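Long-range contact in exosome complex component Rrp42 (Methanothermobacter thermautotrophicus, PDB 2WNR), which is probably a non-catalytic component of the RNA-degrading archaeal exosome that contributes to structuring the Rrp41 active site: residues M78-S92 / V134-Y146. Numbering follows the deposited sequence.
Sequences MGVILTNSELLPMAS and VWMLFLDLHIIDY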
loop_
_atom_site.group_PDB
_atom_site.type_symbol
_atom_site.label_atom_id
_atom_site.label_comp_id
_atom_site.label_asym_id
_atom_site.label_seq_id
_atom_site.Cartn_x
_atom_site.Cartn_y
_atom_site.Cartn_z
ATOM N N MET A 78 -21.828 11.439 18.343
ATOM C CA MET A 78 -21.407 12.400 17.330
ATOM C C MET A 78 -21.387 11.811 15.919
ATOM O O MET A 78 -21.042 10.643 15.722
ATOM C CB MET A 78 -20.039 12.999 17.678
ATOM C CG MET A 78 -19.951 13.653 19.058
ATOM S SD MET A 78 -21.157 14.978 19.267
ATOM C CE MET A 78 -20.436 15.927 20.624
ATOM N N GLY A 79 -21.779 12.631 14.948
ATOM C CA GLY A 79 -21.659 12.285 13.537
ATOM C C GLY A 79 -20.219 12.537 13.121
ATOM O O GLY A 79 -19.462 13.183 13.844
ATOM N N VAL A 80 -19.836 12.029 11.960
ATOM C CA VAL A 80 -18.446 12.084 11.539
ATOM C C VAL A 80 -18.230 13.048 10.372
ATOM O O VAL A 80 -19.055 13.130 9.458
ATOM C CB VAL A 80 -17.948 10.675 11.180
ATOM C CG1 VAL A 80 -16.499 10.712 10.695
ATOM C CG2 VAL A 80 -18.112 9.732 12.371
ATOM N N ILE A 81 -17.124 13.784 10.419
ATOM C CA ILE A 81 -16.629 14.539 9.257
ATOM C C ILE A 81 -15.290 13.956 8.822
ATOM O O ILE A 81 -14.415 13.730 9.651
ATOM C CB ILE A 81 -16.462 16.042 9.569
ATOM C CG1 ILE A 81 -17.827 16.713 9.704
ATOM C CG2 ILE A 81 -15.666 16.750 8.472
ATOM C CD1 ILE A 81 -17.765 18.191 10.055
ATOM N N LEU A 82 -15.135 13.723 7.521
ATOM C CA LEU A 82 -13.900 13.208 6.942
ATOM C C LEU A 82 -13.442 14.101 5.788
ATOM O O LEU A 82 -14.072 14.130 4.734
ATOM C CB LEU A 82 -14.121 11.780 6.445
ATOM C CG LEU A 82 -14.179 10.698 7.511
ATOM C CD1 LEU A 82 -14.972 9.513 7.024
ATOM C CD2 LEU A 82 -12.793 10.264 7.966
ATOM N N THR A 83 -12.344 14.828 5.991
ATOM C CA THR A 83 -11.846 15.778 5.003
ATOM C C THR A 83 -10.667 15.179 4.261
ATOM O O THR A 83 -9.729 14.673 4.869
ATOM C CB THR A 83 -11.441 17.122 5.648
ATOM O OG1 THR A 83 -12.559 17.656 6.360
ATOM C CG2 THR A 83 -11.001 18.156 4.599
ATOM N N ASN A 84 -10.736 15.208 2.935
ATOM C CA ASN A 84 -9.641 14.738 2.108
ATOM C C ASN A 84 -9.502 15.607 0.865
ATOM O O ASN A 84 -10.502 16.062 0.304
ATOM C CB ASN A 84 -9.797 13.259 1.723
ATOM C CG ASN A 84 -8.626 12.758 0.869
ATOM O OD1 ASN A 84 -7.538 12.492 1.385
ATOM N ND2 ASN A 84 -8.844 12.653 -0.449
ATOM N N SER A 85 -8.267 15.853 0.447
ATOM C CA SER A 85 -8.048 16.678 -0.727
ATOM C C SER A 85 -7.173 15.981 -1.749
ATOM O O SER A 85 -6.207 15.303 -1.399
ATOM C CB SER A 85 -7.453 18.033 -0.347
ATOM O OG SER A 85 -6.345 17.863 0.495
ATOM N N GLU A 86 -7.534 16.144 -3.013
ATOM C CA GLU A 86 -6.746 15.622 -4.106
ATOM C C GLU A 86 -6.013 16.760 -4.840
ATOM O O GLU A 86 -6.621 17.503 -5.616
ATOM C CB GLU A 86 -7.646 14.845 -5.066
ATOM C CG GLU A 86 -8.143 13.528 -4.518
ATOM C CD GLU A 86 -7.072 12.435 -4.512
ATOM O OE1 GLU A 86 -6.748 11.915 -5.601
ATOM O OE2 GLU A 86 -6.571 12.073 -3.420
ATOM N N LEU A 87 -4.717 16.901 -4.574
ATOM C CA LEU A 87 -3.908 17.878 -5.278
ATOM C C LEU A 87 -3.487 17.278 -6.629
ATOM O O LEU A 87 -2.454 16.621 -6.742
ATOM C CB LEU A 87 -2.705 18.304 -4.434
ATOM C CG LEU A 87 -2.841 19.553 -3.563
ATOM C CD1 LEU A 87 -4.086 19.523 -2.717
ATOM C CD2 LEU A 87 -1.628 19.702 -2.672
ATOM N N LEU A 88 -4.309 17.502 -7.645
ATOM C CA LEU A 88 -4.180 16.786 -8.899
ATOM C C LEU A 88 -2.971 17.202 -9.737
ATOM O O LEU A 88 -2.677 18.398 -9.889
ATOM C CB LEU A 88 -5.444 16.963 -9.748
ATOM C CG LEU A 88 -6.811 16.576 -9.173
ATOM C CD1 LEU A 88 -7.947 16.997 -10.099
ATOM C CD2 LEU A 88 -6.942 15.114 -8.762
ATOM N N PRO A 89 -2.287 16.212 -10.323
ATOM C CA PRO A 89 -1.287 16.526 -11.332
ATOM C C PRO A 89 -1.825 17.534 -12.358
ATOM O O PRO A 89 -1.053 18.352 -12.902
ATOM C CB PRO A 89 -1.028 15.174 -11.988
ATOM C CG PRO A 89 -1.286 14.195 -10.923
ATOM C CD PRO A 89 -2.382 14.764 -10.069
ATOM N N MET A 90 -3.138 17.474 -12.595
ATOM C CA MET A 90 -3.856 18.430 -13.444
ATOM C C MET A 90 -3.597 19.870 -13.000
ATOM O O MET A 90 -3.277 20.745 -13.816
ATOM C CB MET A 90 -5.360 18.132 -13.413
ATOM C CG MET A 90 -6.254 19.222 -13.976
ATOM S SD MET A 90 -7.734 18.507 -14.706
ATOM C CE MET A 90 -8.886 18.724 -13.378
ATOM N N ALA A 91 -3.710 20.081 -11.694
ATOM C CA ALA A 91 -3.722 21.410 -11.108
ATOM C C ALA A 91 -2.379 22.138 -11.113
ATOM O O ALA A 91 -2.347 23.347 -10.894
ATOM C CB ALA A 91 -4.277 21.331 -9.678
ATOM N N SER A 92 -1.287 21.407 -11.348
ATOM C CA SER A 92 0.074 21.964 -11.315
ATOM C C SER A 92 1.105 20.933 -11.771
ATOM O O SER A 92 0.971 19.757 -11.441
ATOM C CB SER A 92 0.430 22.424 -9.891
ATOM O OG SER A 92 1.833 22.389 -9.651
ATOM N N VAL A 134 -24.499 6.663 12.542
ATOM C CA VAL A 134 -24.515 8.117 12.386
ATOM C C VAL A 134 -24.205 8.532 10.945
ATOM O O VAL A 134 -23.721 7.731 10.150
ATOM C CB VAL A 134 -23.530 8.872 13.348
ATOM C CG1 VAL A 134 -23.772 8.545 14.823
ATOM C CG2 VAL A 134 -22.061 8.753 12.921
ATOM N N TRP A 135 -24.473 9.792 10.624
ATOM C CA TRP A 135 -24.149 10.335 9.315
ATOM C C TRP A 135 -22.661 10.665 9.205
ATOM O O TRP A 135 -22.106 11.379 10.041
ATOM C CB TRP A 135 -24.992 11.576 9.007
ATOM C CG TRP A 135 -26.346 11.287 8.424
ATOM C CD1 TRP A 135 -27.553 11.586 8.982
ATOM C CD2 TRP A 135 -26.631 10.658 7.167
ATOM N NE1 TRP A 135 -28.573 11.181 8.157
ATOM C CE2 TRP A 135 -28.037 10.610 7.035
ATOM C CE3 TRP A 135 -25.834 10.135 6.136
ATOM C CZ2 TRP A 135 -28.670 10.055 5.918
ATOM C CZ3 TRP A 135 -26.465 9.577 5.021
ATOM C CH2 TRP A 135 -27.873 9.542 4.927
ATOM N N MET A 136 -22.022 10.135 8.173
ATOM C CA MET A 136 -20.625 10.456 7.907
ATOM C C MET A 136 -20.539 11.361 6.689
ATOM O O MET A 136 -20.951 10.981 5.585
ATOM C CB MET A 136 -19.815 9.189 7.668
ATOM C CG MET A 136 -19.745 8.272 8.871
ATOM S SD MET A 136 -18.706 6.830 8.591
ATOM C CE MET A 136 -19.644 5.930 7.344
ATOM N N LEU A 137 -20.020 12.563 6.905
ATOM C CA LEU A 137 -19.882 13.552 5.841
ATOM C C LEU A 137 -18.495 13.494 5.229
ATOM O O LEU A 137 -17.530 13.921 5.860
ATOM C CB LEU A 137 -20.128 14.952 6.399
ATOM C CG LEU A 137 -21.508 15.603 6.395
ATOM C CD1 LEU A 137 -22.664 14.629 6.540
ATOM C CD2 LEU A 137 -21.544 16.652 7.494
ATOM N N PHE A 138 -18.392 12.961 4.015
ATOM C CA PHE A 138 -17.115 12.978 3.284
ATOM C C PHE A 138 -16.956 14.299 2.553
ATOM O O PHE A 138 -17.589 14.537 1.530
ATOM C CB PHE A 138 -17.014 11.821 2.288
ATOM C CG PHE A 138 -16.813 10.478 2.929
ATOM C CD1 PHE A 138 -15.530 9.995 3.174
ATOM C CD2 PHE A 138 -17.903 9.687 3.288
ATOM C CE1 PHE A 138 -15.335 8.739 3.773
ATOM C CE2 PHE A 138 -17.713 8.440 3.877
ATOM C CZ PHE A 138 -16.419 7.971 4.118
ATOM N N LEU A 139 -16.129 15.172 3.100
ATOM C CA LEU A 139 -15.763 16.397 2.419
ATOM C C LEU A 139 -14.575 16.096 1.502
ATOM O O LEU A 139 -13.491 15.774 1.981
ATOM C CB LEU A 139 -15.408 17.473 3.440
ATOM C CG LEU A 139 -16.531 18.224 4.166
ATOM C CD1 LEU A 139 -17.743 17.365 4.482
ATOM C CD2 LEU A 139 -15.994 18.822 5.440
ATOM N N ASP A 140 -14.798 16.173 0.193
ATOM C CA ASP A 140 -13.757 15.882 -0.792
ATOM C C ASP A 140 -13.364 17.112 -1.623
ATOM O O ASP A 140 -14.165 17.654 -2.389
ATOM C CB ASP A 140 -14.174 14.719 -1.692
ATOM C CG ASP A 140 -14.031 13.376 -1.005
ATOM O OD1 ASP A 140 -12.880 13.029 -0.638
ATOM O OD2 ASP A 140 -15.059 12.667 -0.843
ATOM N N LEU A 141 -12.124 17.550 -1.452
ATOM C CA LEU A 141 -11.640 18.759 -2.093
ATOM C C LEU A 141 -10.838 18.375 -3.319
ATOM O O LEU A 141 -9.877 17.616 -3.228
ATOM C CB LEU A 141 -10.781 19.576 -1.116
ATOM C CG LEU A 141 -11.417 20.284 0.092
ATOM C CD1 LEU A 141 -12.364 19.406 0.882
ATOM C CD2 LEU A 141 -10.331 20.829 1.021
ATOM N N HIS A 142 -11.248 18.900 -4.467
ATOM C CA HIS A 142 -10.664 18.515 -5.740
ATOM C C HIS A 142 -9.952 19.723 -6.348
ATOM O O HIS A 142 -10.589 20.635 -6.896
ATOM C CB HIS A 142 -11.757 17.985 -6.670
ATOM C CG HIS A 142 -11.376 16.740 -7.405
ATOM N ND1 HIS A 142 -11.188 15.528 -6.775
ATOM C CD2 HIS A 142 -11.162 16.512 -8.723
ATOM C CE1 HIS A 142 -10.867 14.611 -7.668
ATOM N NE2 HIS A 142 -10.842 15.182 -8.859
ATOM N N ILE A 143 -8.628 19.739 -6.237
ATOM C CA ILE A 143 -7.875 20.896 -6.695
ATOM C C ILE A 143 -7.653 20.739 -8.200
ATOM O O ILE A 143 -6.977 19.818 -8.650
ATOM C CB ILE A 143 -6.569 21.125 -5.888
ATOM C CG1 ILE A 143 -6.864 21.592 -4.452
ATOM C CG2 ILE A 143 -5.746 22.201 -6.515
ATOM C CD1 ILE A 143 -7.470 20.551 -3.520
ATOM N N ILE A 144 -8.252 21.659 -8.953
ATOM C CA ILE A 144 -8.360 21.608 -10.403
ATOM C C ILE A 144 -7.289 22.465 -11.073
ATOM O O ILE A 144 -6.801 22.132 -12.152
ATOM C CB ILE A 144 -9.778 22.094 -10.824
ATOM C CG1 ILE A 144 -10.875 21.199 -10.212
ATOM C CG2 ILE A 144 -9.941 22.171 -12.308
ATOM C CD1 ILE A 144 -10.794 19.708 -10.559
ATOM N N ASP A 145 -6.925 23.567 -10.423
ATOM C CA ASP A 145 -6.003 24.561 -10.975
ATOM C C ASP A 145 -5.347 25.240 -9.779
ATOM O O ASP A 145 -6.033 25.616 -8.817
ATOM C CB ASP A 145 -6.784 25.589 -11.798
ATOM C CG ASP A 145 -6.108 25.955 -13.139
ATOM O OD1 ASP A 145 -4.963 25.535 -13.426
ATOM O OD2 ASP A 145 -6.754 26.685 -13.920
ATOM N N TYR A 146 -4.026 25.371 -9.809
ATOM C CA TYR A 146 -3.319 25.996 -8.694
ATOM C C TYR A 146 -2.523 27.210 -9.150
ATOM O O TYR A 146 -1.527 27.078 -9.868
ATOM C CB TYR A 146 -2.429 24.982 -7.961
ATOM C CG TYR A 146 -1.434 25.597 -6.991
ATOM C CD1 TYR A 146 -1.857 26.383 -5.917
ATOM C CD2 TYR A 146 -0.064 25.389 -7.153
ATOM C CE1 TYR A 146 -0.941 26.954 -5.032
ATOM C CE2 TYR A 146 0.860 25.952 -6.273
ATOM C CZ TYR A 146 0.414 26.734 -5.217
ATOM O OH TYR A 146 1.331 27.285 -4.345
#
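A parallel strand pair in the RNase PH fold joins segment 78-92 to segment 134-146, the strand axes 4.6 Å apart and 16° from parallel. Eight backbone hydrogen bonds tie them, running from V80 N to W135 O through to I143 N to E86 O (3.1 Å). On the face carrying V80, L82 and H142, the L82 and F138 side chains lie side by side, with L82 CD1 3.4 Å from F138 CE1. Further along, L88 CD2 makes an off-centre CH-pi contact with the H142 ring, while L88 CD1 comes within 3.5 Å of H142 CD2. An alanine in place of H142 would probably open a gap beside L88 CD2 and leave L88 less firmly held. The other face is mostly aliphatic, with T83 and S85 among its residues: I81 CG2 reaches L139 CD2 at 3.7 Å, chi1 of -71° turning it there. Beyond the strand, the Y146 N-H donates to A91 O on a lone pair in a bent bond (N to O 2.8 Å), and M90 CE packs on I144 CD1. Helices 102-117 and 150-164 cover the face of I81, T83, L139 and L141, where T83 OG1 hydrogen-bonds D112 OD2; D140 on the opposite face meets a basic side chain of another protein chain, and strand 58-69 pairs antiparallel with 133-145.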